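Local structure of bumblebee peptidoglycan recognition protein SA (5XZ4) at residues Asp68-Tyr72 against Ser73-Gly77; Lys114-Ser117 against Asp118-Asn122; Ser157-Gln160 against Lys161-Asn165. The protein probably acts as an innate immune receptor that binds bacterial peptidoglycan, with a preference for Dap-type over Lys-type peptidoglycans. All coordinates share one frame; numbering follows the deposited sequence.

In the fold
The three interactions follow one another along the chain of an alpha/beta domain of the N-acetylmuramoyl-L-alanine amidase family. Interaction 1 leads into strand 74-76 of the mixed sheet, interaction 2 starts helix 118-134, and interaction 3 takes in helix 157-163. Centres of interactions 1 and 2 are about 18 Å apart, yet they meet where Met120 CE sits 3.3 Å from Ile76 O. Interactions 2 and 3 are closer, about 10 Å between centres, and are joined by a probable hydrogen bond, Gln162 NE2 to Ala116 O at 2.9 Å. Interactions 1 and 3 do not touch, their nearest atoms being about 8 Å apart. Interaction 2 thus bridges the other two.

Interaction 1: Asp68-Tyr72 against Ser73-Gly77; sequences DDIGY and SFLIG
Two torsions of Leu75 set its methyls against Ile70 and Tyr72: chi1 of -54° turns CG beside the backbone N, and chi2 of 173° carries CD1 on in an extended line while CD2 branches off. Ile70 answers with CG1 swung opposite its own backbone N (chi1 -165°), and the two side chains reach for each other tip to tip, Ile70 CD1 lying 3.9 Å from Leu75 CD1. The other branch serves Tyr72. Leu75 CD2 is 3.6 Å from Tyr72 CD2 and 3.8 Å from Tyr72 CG, and the two side chains cross at about a right angle, the methyl approaching the ring obliquely near CG and CD2. The contact is therefore apolar, with no hydrogen bond linking the two segments.

The polar groups are held by the neighbouring backbone and by other parts of the chain. Asp69 OD1 takes a weak bond from Ile70 N at 2.7 Å and forms a salt bridge with Arg13, while Ser73 OG is bonded to Gly104 N. Leu75 and Ile70 both pack on helix 47-64, through Ala54 and through Ile57 and His61. Phe74 and Ile76 instead touch helix 118-134, at Leu127 and around Ala123. This alternation along strand 74-76, with successive residues serving different helices, is characteristic of a sheet layered between helices, as in the amidase-like fold of peptidoglycan recognition proteins.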
loop_
_atom_site.group_PDB
_atom_site.type_symbol
_atom_site.label_atom_id
_atom_site.label_comp_id
_atom_site.label_asym_id
_atom_site.label_seq_id
_atom_site.Cartn_x
_atom_site.Cartn_y
_atom_site.Cartn_z
ATOM N N ASP A 68 13.891 5.318 -6.184
ATOM C CA ASP A 68 14.680 4.076 -6.146
ATOM C C ASP A 68 13.873 2.811 -6.460
ATOM O O ASP A 68 14.451 1.753 -6.744
ATOM C CB ASP A 68 15.294 3.887 -4.742
ATOM C CG ASP A 68 16.241 4.972 -4.364
ATOM O OD1 ASP A 68 17.033 5.375 -5.214
ATOM O OD2 ASP A 68 16.202 5.390 -3.176
ATOM N N ASP A 69 12.550 2.925 -6.380
ATOM C CA ASP A 69 11.606 1.810 -6.552
ATOM C C ASP A 69 10.216 2.412 -6.610
ATOM O O ASP A 69 10.052 3.638 -6.334
ATOM C CB ASP A 69 11.695 0.778 -5.398
ATOM C CG ASP A 69 11.042 -0.571 -5.724
ATOM O OD1 ASP A 69 10.534 -0.794 -6.852
ATOM O OD2 ASP A 69 11.061 -1.445 -4.805
ATOM N N ILE A 70 9.221 1.610 -6.992
ATOM C CA ILE A 70 7.825 1.978 -6.775
ATOM C C ILE A 70 7.693 2.539 -5.352
ATOM O O ILE A 70 8.319 2.008 -4.413
ATOM C CB ILE A 70 6.900 0.748 -7.023
ATOM C CG1 ILE A 70 5.439 1.163 -7.173
ATOM C CG2 ILE A 70 7.100 -0.366 -5.984
ATOM C CD1 ILE A 70 4.473 0.084 -7.666
ATOM N N GLY A 71 6.915 3.602 -5.185
ATOM C CA GLY A 71 6.913 4.314 -3.892
ATOM C C GLY A 71 6.201 3.540 -2.789
ATOM O O GLY A 71 6.513 3.741 -1.601
ATOM N N TYR A 72 5.240 2.696 -3.172
ATOM C CA TYR A 72 4.384 1.971 -2.190
ATOM C C TYR A 72 5.100 0.749 -1.603
ATOM O O TYR A 72 5.918 0.118 -2.268
ATOM C CB TYR A 72 3.066 1.504 -2.834
ATOM C CG TYR A 72 2.258 2.658 -3.411
ATOM C CD1 TYR A 72 1.571 3.534 -2.565
ATOM C CD2 TYR A 72 2.208 2.923 -4.813
ATOM C CE1 TYR A 72 0.867 4.624 -3.068
ATOM C CE2 TYR A 72 1.494 4.032 -5.319
ATOM C CZ TYR A 72 0.807 4.854 -4.448
ATOM O OH TYR A 72 0.097 5.958 -4.870
ATOM N N SER A 73 4.777 0.416 -0.334
ATOM C CA SER A 73 5.231 -0.843 0.296
ATOM C C SER A 73 4.571 -2.068 -0.344
ATOM O O SER A 73 5.238 -3.076 -0.615
ATOM C CB SER A 73 4.907 -0.792 1.796
ATOM O OG SER A 73 5.413 0.394 2.384
ATOM N N PHE A 74 3.250 -1.973 -0.519
ATOM C CA PHE A 74 2.439 -3.016 -1.152
ATOM C C PHE A 74 1.332 -2.367 -1.972
ATOM O O PHE A 74 0.911 -1.239 -1.671
ATOM C CB PHE A 74 1.749 -3.900 -0.067
ATOM C CG PHE A 74 2.709 -4.657 0.818
ATOM C CD1 PHE A 74 3.190 -5.903 0.445
ATOM C CD2 PHE A 74 3.130 -4.132 2.040
ATOM C CE1 PHE A 74 4.090 -6.591 1.253
ATOM C CE2 PHE A 74 4.020 -4.841 2.858
ATOM C CZ PHE A 74 4.501 -6.060 2.465
ATOM N N LEU A 75 0.860 -3.116 -2.977
ATOM C CA LEU A 75 -0.366 -2.744 -3.724
ATOM C C LEU A 75 -1.434 -3.778 -3.489
ATOM O O LEU A 75 -1.113 -4.985 -3.262
ATOM C CB LEU A 75 -0.133 -2.612 -5.240
ATOM C CG LEU A 75 0.982 -1.676 -5.705
ATOM C CD1 LEU A 75 1.161 -1.832 -7.223
ATOM C CD2 LEU A 75 0.679 -0.248 -5.363
ATOM N N ILE A 76 -2.689 -3.347 -3.527
ATOM C CA ILE A 76 -3.837 -4.280 -3.496
ATOM C C ILE A 76 -4.514 -4.237 -4.871
ATOM O O ILE A 76 -4.960 -3.176 -5.310
ATOM C CB ILE A 76 -4.884 -3.925 -2.392
ATOM C CG1 ILE A 76 -4.227 -3.696 -1.012
ATOM C CG2 ILE A 76 -6.011 -4.984 -2.355
ATOM C CD1 ILE A 76 -3.597 -4.937 -0.412
ATOM N N GLY A 77 -4.578 -5.389 -5.537
ATOM C CA GLY A 77 -5.279 -5.498 -6.814
ATOM C C GLY A 77 -6.753 -5.814 -6.692
ATOM O O GLY A 77 -7.195 -6.431 -5.703
#

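Interaction 2: Lys114-Ser117 against Asp118-Asn122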
loop_
_atom_site.group_PDB
_atom_site.type_symbol
_atom_site.label_atom_id
_atom_site.label_comp_id
_atom_site.label_asym_id
_atom_site.label_seq_id
_atom_site.Cartn_x
_atom_site.Cartn_y
_atom_site.Cartn_z
ATOM N N LYS A 114 -16.068 6.059 -6.170
ATOM C CA LYS A 114 -16.502 4.665 -6.026
ATOM C C LYS A 114 -15.795 3.928 -4.894
ATOM O O LYS A 114 -14.653 4.248 -4.527
ATOM C CB LYS A 114 -16.390 3.877 -7.336
ATOM C CG LYS A 114 -15.050 3.936 -8.046
ATOM C CD LYS A 114 -15.168 3.454 -9.495
ATOM C CE LYS A 114 -15.756 4.502 -10.423
ATOM N NZ LYS A 114 -16.030 3.989 -11.795
ATOM N N ALA A 115 -16.497 2.940 -4.346
ATOM C CA ALA A 115 -15.977 2.094 -3.271
ATOM C C ALA A 115 -14.983 1.062 -3.789
ATOM O O ALA A 115 -15.100 0.583 -4.919
ATOM C CB ALA A 115 -17.117 1.387 -2.557
ATOM N N ALA A 116 -13.998 0.722 -2.957
ATOM C CA ALA A 116 -13.155 -0.440 -3.222
ATOM C C ALA A 116 -13.958 -1.733 -2.975
ATOM O O ALA A 116 -14.828 -1.773 -2.095
ATOM C CB ALA A 116 -11.918 -0.382 -2.355
ATOM N N SER A 117 -13.686 -2.771 -3.765
ATOM C CA SER A 117 -14.456 -4.013 -3.663
ATOM C C SER A 117 -14.157 -4.723 -2.337
ATOM O O SER A 117 -13.096 -4.513 -1.723
ATOM C CB SER A 117 -14.152 -4.960 -4.816
ATOM O OG SER A 117 -12.817 -5.391 -4.738
ATOM N N ASP A 118 -15.068 -5.611 -1.947
ATOM C CA ASP A 118 -14.851 -6.424 -0.749
ATOM C C ASP A 118 -13.556 -7.244 -0.796
ATOM O O ASP A 118 -12.830 -7.334 0.208
ATOM C CB ASP A 118 -16.028 -7.358 -0.510
ATOM C CG ASP A 118 -17.309 -6.629 -0.131
ATOM O OD1 ASP A 118 -17.262 -5.521 0.445
ATOM O OD2 ASP A 118 -18.381 -7.193 -0.429
ATOM N N LYS A 119 -13.236 -7.847 -1.945
ATOM C CA LYS A 119 -12.022 -8.653 -2.022
ATOM C C LYS A 119 -10.756 -7.810 -1.822
ATOM O O LYS A 119 -9.782 -8.306 -1.269
ATOM C CB LYS A 119 -11.955 -9.554 -3.257
ATOM C CG LYS A 119 -11.772 -8.799 -4.540
ATOM C CD LYS A 119 -12.264 -9.550 -5.773
ATOM C CE LYS A 119 -12.014 -11.049 -5.785
ATOM N NZ LYS A 119 -12.212 -11.638 -7.114
ATOM N N MET A 120 -10.784 -6.531 -2.223
ATOM C CA MET A 120 -9.634 -5.642 -1.989
ATOM C C MET A 120 -9.528 -5.297 -0.512
ATOM O O MET A 120 -8.447 -5.393 0.072
ATOM C CB MET A 120 -9.723 -4.334 -2.795
ATOM C CG MET A 120 -9.762 -4.531 -4.309
ATOM S SD MET A 120 -9.848 -2.938 -5.149
ATOM C CE MET A 120 -8.136 -2.452 -5.234
ATOM N N LEU A 121 -10.647 -4.908 0.104
ATOM C CA LEU A 121 -10.618 -4.590 1.531
ATOM C C LEU A 121 -10.201 -5.788 2.380
ATOM O O LEU A 121 -9.405 -5.630 3.323
ATOM C CB LEU A 121 -11.973 -4.089 1.979
ATOM C CG LEU A 121 -12.270 -2.652 1.583
ATOM C CD1 LEU A 121 -13.778 -2.506 1.643
ATOM C CD2 LEU A 121 -11.510 -1.687 2.511
ATOM N N ASN A 122 -10.699 -6.974 2.039
ATOM C CA ASN A 122 -10.337 -8.171 2.783
ATOM C C ASN A 122 -8.850 -8.503 2.641
ATOM O O ASN A 122 -8.196 -8.869 3.619
ATOM C CB ASN A 122 -11.214 -9.357 2.386
ATOM C CG ASN A 122 -11.167 -10.472 3.407
ATOM O OD1 ASN A 122 -10.283 -11.311 3.350
ATOM N ND2 ASN A 122 -12.110 -10.476 4.363
HETATM O O HOH W 1 -17.275 -2.842 -1.211
#
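Ser117 and Met120 face each other across the first turn of helix 118-134, with the serine hydroxyl pressed against the root of the methionine chain. Ser117 OG stands between its own backbone N and carbonyl carbon (chi1 66°), which turns it over the start of the helix. There it accepts a weak hydrogen bond from Met120 N, 3.4 Å long with an N-H...O angle of 152°. The same hydroxyl lies 3.2 Å from Met120 CG, while Lys119 CG comes up to Ser117 OG at 3.6 Å; Met120 and Lys119 thus both contribute aliphatic carbon around the capping oxygen.

The backbone carbonyl of Ser117 also points into the helix. Its O receives Leu121 N at 3.1 Å, the first i to i+4 bond of the helix, and Met120 N adds a further, weak bond to it. Met120 N is therefore shared between the two oxygens of Ser117.

Ala116 fills in beside this cap. Its CB is directed at the helix and meets Met120 SD at 4.3 Å, in a buried group that Phe107 and Phe111 extend. Leu121 CD1 lies 4.0 Å from Ala116 O, and the leucine side chain also packs on Leu159, Gln162 and Trp166. Solvent completes the link: a water donates to Ala116 O at 2.8 Å and to Asp118 OD1 at 3.1 Å, tying the incoming loop to the first helical residue. Ala116 O also accepts from Gln162 NE2 of helix 157-163.

Ser117 occupies the N-cap of helix 118-134, and its hydroxyl makes a weak capping bond to the backbone N three residues on.

Interaction 3: Ser157-Gln160 against Lys161-Asn165; sequences SKLQ and KQIKN
Leu159 and Ile163 stand one turn apart on helix 157-163, a short alpha-helix, and their side chains cross obliquely with Leu159 CD1 4.0 Å from Ile163 CG2. Alongside, Gln162 runs back along the preceding turn, its chain extended beyond CG: with CG beside its backbone N (chi1 -67°), its OE1 comes 3.4 Å from Leu159 CA, roughly at right angles to the leucine chain, while its NE2 donates to Ala116 O. On another flank, the buried Gln160 OE1 sits 4.0 Å from Ile163 CD1 and has no polar partner in the model.

Beneath these side chains, i to i+4 backbone bonds set the spacing. Ile163 N reaches Leu159 O at 3.0 Å with an N-H...O angle of 157°, and equivalent bonds run from Gln162 N to Lys158 O and from Lys161 N to Ser157 O.

Farther out, Gln112 OE1 accepts from Ser157 N and Gln148 OE1 from Gln160 NE2, while Leu159 and Gln162 both pack on Leu121 of helix 118-134. At the exposed side Lys161 bends at its last torsion (chi4 70°), bringing the ammonium to a water that accepts from Lys161 NZ at 2.8 Å and donates to Ser157 O at 2.8 Å.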
loop_
_atom_site.group_PDB
_atom_site.type_symbol
_atom_site.label_atom_id
_atom_site.label_comp_id
_atom_site.label_asym_id
_atom_site.label_seq_id
_atom_site.Cartn_x
_atom_site.Cartn_y
_atom_site.Cartn_z
ATOM N N SER A 157 -12.289 9.691 -1.008
ATOM C CA SER A 157 -13.295 9.844 0.038
ATOM C C SER A 157 -14.042 8.557 0.380
ATOM O O SER A 157 -14.319 8.295 1.550
ATOM C CB SER A 157 -14.275 10.955 -0.330
ATOM O OG SER A 157 -13.602 12.198 -0.323
ATOM N N LYS A 158 -14.356 7.753 -0.637
ATOM C CA LYS A 158 -15.110 6.538 -0.405
ATOM C C LYS A 158 -14.294 5.465 0.340
ATOM O O LYS A 158 -14.790 4.877 1.295
ATOM C CB LYS A 158 -15.706 5.997 -1.705
ATOM C CG LYS A 158 -16.766 4.940 -1.502
ATOM C CD LYS A 158 -18.136 5.526 -1.177
ATOM C CE LYS A 158 -19.168 4.420 -1.011
ATOM N NZ LYS A 158 -20.383 4.935 -0.332
ATOM N N LEU A 159 -13.044 5.243 -0.097
ATOM C CA LEU A 159 -12.155 4.302 0.576
ATOM C C LEU A 159 -11.826 4.795 1.988
ATOM O O LEU A 159 -11.736 3.986 2.912
ATOM C CB LEU A 159 -10.890 4.045 -0.241
ATOM C CG LEU A 159 -9.844 3.096 0.343
ATOM C CD1 LEU A 159 -10.370 1.753 0.836
ATOM C CD2 LEU A 159 -8.810 2.873 -0.742
ATOM N N GLN A 160 -11.658 6.105 2.150
ATOM C CA GLN A 160 -11.455 6.687 3.481
ATOM C C GLN A 160 -12.590 6.311 4.449
ATOM O O GLN A 160 -12.330 5.935 5.595
ATOM C CB GLN A 160 -11.256 8.198 3.390
ATOM C CG GLN A 160 -11.040 8.883 4.743
ATOM C CD GLN A 160 -9.673 8.599 5.349
ATOM O OE1 GLN A 160 -8.764 8.139 4.672
ATOM N NE2 GLN A 160 -9.515 8.889 6.630
ATOM N N LYS A 161 -13.837 6.392 3.982
ATOM C CA LYS A 161 -14.991 5.944 4.778
ATOM C C LYS A 161 -14.913 4.439 5.081
ATOM O O LYS A 161 -15.158 4.015 6.212
ATOM C CB LYS A 161 -16.320 6.309 4.085
ATOM C CG LYS A 161 -16.624 7.802 4.091
ATOM C CD LYS A 161 -17.963 8.159 3.454
ATOM C CE LYS A 161 -18.273 9.652 3.576
ATOM N NZ LYS A 161 -17.400 10.510 2.717
ATOM N N GLN A 162 -14.529 3.629 4.088
ATOM C CA GLN A 162 -14.497 2.181 4.254
ATOM C C GLN A 162 -13.494 1.708 5.330
ATOM O O GLN A 162 -13.784 0.797 6.096
ATOM C CB GLN A 162 -14.209 1.489 2.905
ATOM C CG GLN A 162 -15.330 1.642 1.870
ATOM C CD GLN A 162 -14.925 1.087 0.504
ATOM O OE1 GLN A 162 -14.153 1.703 -0.226
ATOM N NE2 GLN A 162 -15.460 -0.065 0.163
ATOM N N ILE A 163 -12.310 2.315 5.391
ATOM C CA ILE A 163 -11.308 1.888 6.374
ATOM C C ILE A 163 -11.687 2.205 7.833
ATOM O O ILE A 163 -11.129 1.589 8.747
ATOM C CB ILE A 163 -9.873 2.380 6.056
ATOM C CG1 ILE A 163 -9.753 3.902 6.177
ATOM C CG2 ILE A 163 -9.420 1.883 4.686
ATOM C CD1 ILE A 163 -8.339 4.423 6.001
ATOM N N LYS A 164 -12.639 3.121 8.048
ATOM C CA LYS A 164 -13.146 3.421 9.399
ATOM C C LYS A 164 -13.845 2.215 10.069
ATOM O O LYS A 164 -14.057 2.224 11.292
ATOM C CB LYS A 164 -14.051 4.667 9.393
ATOM C CG LYS A 164 -13.339 5.918 8.902
ATOM C CD LYS A 164 -14.237 7.140 8.920
ATOM C CE LYS A 164 -13.455 8.342 8.422
ATOM N NZ LYS A 164 -14.209 9.614 8.553
ATOM N N ASN A 165 -14.178 1.181 9.271
ATOM C CA ASN A 165 -14.796 -0.045 9.776
ATOM C C ASN A 165 -13.784 -0.992 10.466
ATOM O O ASN A 165 -14.170 -1.991 11.070
ATOM C CB ASN A 165 -15.523 -0.786 8.637
ATOM C CG ASN A 165 -16.691 0.003 8.057
ATOM O OD1 ASN A 165 -17.427 0.659 8.778
ATOM N ND2 ASN A 165 -16.867 -0.080 6.751
HETATM O O HOH W 2 -14.665 10.370 3.409
#